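PDB 3DCF: transcriptional regulator of the TetR/AcrR family from Thermobifida fusca YX, which probably binds cis-regulatory DNA through a helix-turn-helix motif and acts as a transcriptional repressor of the TetR/AcrR family. Local coordinates for the interface of chains A and B. Numbering follows the deposited sequence. Chains: chain A/B, transcriptional regulator of the TetR/AcrR family.

The interface of chains A and B. Residues chain A 159, 167-169, 180, 210-213; chain B 210-215.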
loop_
_atom_site.group_PDB
_atom_site.type_symbol
_atom_site.label_atom_id
_atom_site.label_comp_id
_atom_site.label_asym_id
_atom_site.label_seq_id
_atom_site.Cartn_x
_atom_site.Cartn_y
_atom_site.Cartn_z
ATOM N N TYR A 159 9.775 19.131 1.383
ATOM C CA TYR A 159 9.307 19.207 -0.018
ATOM C C TYR A 159 8.881 20.656 -0.378
ATOM O O TYR A 159 9.112 21.092 -1.513
ATOM C CB TYR A 159 8.191 18.185 -0.326
ATOM C CG TYR A 159 7.975 17.978 -1.815
ATOM C CD1 TYR A 159 7.123 18.820 -2.553
ATOM C CD2 TYR A 159 8.626 16.952 -2.500
ATOM C CE1 TYR A 159 6.931 18.643 -3.939
ATOM C CE2 TYR A 159 8.439 16.764 -3.892
ATOM C CZ TYR A 159 7.590 17.618 -4.604
ATOM O OH TYR A 159 7.397 17.449 -5.967
ATOM N N GLU A 167 13.992 23.804 -7.005
ATOM C CA GLU A 167 14.663 22.482 -7.127
ATOM C C GLU A 167 13.708 21.299 -7.385
ATOM O O GLU A 167 14.101 20.336 -8.073
ATOM C CB GLU A 167 15.481 22.196 -5.858
ATOM C CG GLU A 167 16.371 20.937 -5.885
ATOM C CD GLU A 167 17.172 20.753 -4.603
ATOM O OE1 GLU A 167 16.858 21.385 -3.573
ATOM O OE2 GLU A 167 18.123 19.952 -4.607
ATOM N N LEU A 168 12.484 21.369 -6.828
ATOM C CA LEU A 168 11.485 20.278 -6.894
ATOM C C LEU A 168 10.221 20.601 -7.684
ATOM O O LEU A 168 9.798 21.758 -7.718
ATOM C CB LEU A 168 11.067 19.864 -5.476
ATOM C CG LEU A 168 12.189 19.513 -4.500
ATOM C CD1 LEU A 168 11.589 19.090 -3.169
ATOM C CD2 LEU A 168 13.114 18.436 -5.033
ATOM N N LEU A 169 9.605 19.557 -8.265
ATOM C CA LEU A 169 8.358 19.662 -9.065
ATOM C C LEU A 169 7.261 20.330 -8.248
ATOM O O LEU A 169 6.998 19.913 -7.112
ATOM C CB LEU A 169 7.846 18.284 -9.531
ATOM C CG LEU A 169 6.627 18.280 -10.485
ATOM C CD1 LEU A 169 7.011 18.829 -11.854
ATOM C CD2 LEU A 169 6.031 16.899 -10.626
ATOM N N LEU A 180 5.422 9.364 -2.732
ATOM C CA LEU A 180 6.828 8.913 -2.730
ATOM C C LEU A 180 7.059 7.853 -1.649
ATOM O O LEU A 180 7.670 6.815 -1.923
ATOM C CB LEU A 180 7.804 10.091 -2.546
ATOM C CG LEU A 180 7.900 11.219 -3.599
ATOM C CD1 LEU A 180 8.807 12.367 -3.040
ATOM C CD2 LEU A 180 8.380 10.715 -4.970
ATOM N N LEU A 210 11.607 7.325 -9.100
ATOM C CA LEU A 210 10.896 8.462 -8.463
ATOM C C LEU A 210 11.562 9.837 -8.696
ATOM O O LEU A 210 10.867 10.842 -8.834
ATOM C CB LEU A 210 10.712 8.206 -6.951
ATOM C CG LEU A 210 9.914 6.940 -6.538
ATOM C CD1 LEU A 210 10.017 6.662 -5.013
ATOM C CD2 LEU A 210 8.464 6.994 -7.009
ATOM N N LEU A 211 12.898 9.854 -8.743
ATOM C CA LEU A 211 13.725 11.079 -8.946
ATOM C C LEU A 211 13.637 11.699 -10.344
ATOM O O LEU A 211 13.415 12.905 -10.477
ATOM C CB LEU A 211 15.205 10.766 -8.621
ATOM C CG LEU A 211 16.348 11.777 -8.860
ATOM C CD1 LEU A 211 16.086 13.139 -8.252
ATOM C CD2 LEU A 211 17.661 11.185 -8.322
ATOM N N ASN A 212 13.836 10.861 -11.360
ATOM C CA ASN A 212 13.837 11.258 -12.784
ATOM C C ASN A 212 12.506 11.116 -13.503
ATOM O O ASN A 212 12.339 11.676 -14.593
ATOM C CB ASN A 212 14.816 10.372 -13.573
ATOM C CG ASN A 212 16.219 10.412 -13.030
ATOM O OD1 ASN A 212 16.785 9.382 -12.658
ATOM N ND2 ASN A 212 16.788 11.604 -12.963
ATOM N N GLY A 213 11.594 10.323 -12.931
ATOM C CA GLY A 213 10.335 9.967 -13.579
ATOM C C GLY A 213 10.577 8.809 -14.552
ATOM O O GLY A 213 11.728 8.402 -14.773
ATOM N N LEU B 210 4.933 11.102 -11.114
ATOM C CA LEU B 210 5.522 9.843 -11.597
ATOM C C LEU B 210 6.168 9.982 -12.995
ATOM O O LEU B 210 7.205 9.393 -13.243
ATOM C CB LEU B 210 4.475 8.716 -11.576
ATOM C CG LEU B 210 3.837 8.371 -10.210
ATOM C CD1 LEU B 210 2.646 7.410 -10.346
ATOM C CD2 LEU B 210 4.865 7.819 -9.230
ATOM N N LEU B 211 5.571 10.792 -13.867
ATOM C CA LEU B 211 6.056 11.023 -15.251
ATOM C C LEU B 211 7.392 11.783 -15.364
ATOM O O LEU B 211 8.305 11.344 -16.065
ATOM C CB LEU B 211 4.967 11.771 -16.048
ATOM C CG LEU B 211 5.184 12.250 -17.492
ATOM C CD1 LEU B 211 5.717 11.154 -18.395
ATOM C CD2 LEU B 211 3.849 12.810 -18.029
ATOM N N ASN B 212 7.467 12.921 -14.676
ATOM C CA ASN B 212 8.634 13.820 -14.689
ATOM C C ASN B 212 9.653 13.582 -13.585
ATOM O O ASN B 212 10.800 14.033 -13.695
ATOM C CB ASN B 212 8.167 15.281 -14.525
ATOM C CG ASN B 212 7.189 15.707 -15.586
ATOM O OD1 ASN B 212 6.059 16.083 -15.280
ATOM N ND2 ASN B 212 7.601 15.622 -16.842
ATOM N N GLY B 213 9.229 12.909 -12.517
ATOM C CA GLY B 213 10.036 12.745 -11.320
ATOM C C GLY B 213 9.842 13.981 -10.439
ATOM O O GLY B 213 9.175 14.942 -10.845
ATOM N N TYR B 214 10.398 13.948 -9.223
ATOM C CA TYR B 214 10.287 15.086 -8.284
ATOM C C TYR B 214 11.345 16.186 -8.482
ATOM O O TYR B 214 11.095 17.322 -8.105
ATOM C CB TYR B 214 10.203 14.635 -6.814
ATOM C CG TYR B 214 11.386 13.883 -6.233
ATOM C CD1 TYR B 214 12.470 14.567 -5.651
ATOM C CD2 TYR B 214 11.399 12.482 -6.200
ATOM C CE1 TYR B 214 13.559 13.867 -5.085
ATOM C CE2 TYR B 214 12.483 11.769 -5.634
ATOM C CZ TYR B 214 13.557 12.471 -5.081
ATOM O OH TYR B 214 14.609 11.784 -4.529
ATOM N N ARG B 215 12.502 15.854 -9.058
ATOM C CA ARG B 215 13.552 16.844 -9.343
ATOM C C ARG B 215 13.276 17.495 -10.708
ATOM O O ARG B 215 13.098 16.776 -11.697
ATOM C CB ARG B 215 14.943 16.178 -9.327
ATOM C CG ARG B 215 16.135 17.161 -9.509
ATOM C CD ARG B 215 17.487 16.451 -9.460
ATOM N NE ARG B 215 17.669 15.497 -10.566
ATOM C CZ ARG B 215 18.754 14.735 -10.770
ATOM N NH1 ARG B 215 19.820 14.778 -9.950
ATOM N NH2 ARG B 215 18.778 13.904 -11.814
#
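In this two-fold interface the segment of chain B that follows helix 199-212 crosses to chain A and runs between the loop at A:Glu167 to A:Leu169 and the end of the matching helix. B:Tyr214 is gripped through its backbone from both flanks. B:Tyr214 O takes the backbone N-H of A:Leu169, 2.7 Å from A:Leu169 N and nearly straight at the hydrogen (164°), although the donor stands above the carbonyl plane. B:Tyr214 N reaches A:Leu210 O, a carbonyl in the last turn of helix 199-212, at 3.2 Å and within that carbonyl's plane. A:Leu168 and B:Arg215 pair as an antiparallel beta bridge.

The tight part surrounds the B:Tyr214 ring, whose CG occupies the crowded position between backbone N and carbonyl carbon (chi1 63°). A:Leu168 CD2 meets the ring edge in plane, 4.0 Å from B:Tyr214 CD1, while A:Leu180 crosses obliquely, its CD2 3.7 Å from B:Tyr214 CD2. B:Tyr214 CE2 lies 3.6 Å from A:Leu211 CA, against the helix backbone. The A:Tyr159 ring crosses obliquely, its CE2 4.0 Å from B:Tyr214 CB. A:Tyr159 OH bonds A:Leu169 O at 2.7 Å on a lone pair; this second-shell bond probably helps position the loop that supplies the A:Leu169 N-H. An alanine in place of B:Tyr214 would remove the ring and its contacts with A:Leu168, A:Leu180 and A:Leu211, and would probably loosen the crossing segment. The root of B:Arg215 is also close-packed, its CB 3.4 Å from A:Leu211 CD1.

Looseness begins at the guanidinium end. The B:Arg215 chain, anti at chi1 and bent at chi3 (64°), lays one guanidinium face over A:Leu211 CD1, offset toward the rim. Beyond, its NH2 runs alongside A:Asn212 ND2 with the planes well tilted, two donor nitrogens, so no hydrogen bond as modelled; the backbone bond from B:Arg215 N to A:Leu211 O is weak.

With its symmetry twin, this exchange of C-terminal segments ties the two subunits together, probably supporting the dimer through which TetR-family regulators present paired DNA-binding domains.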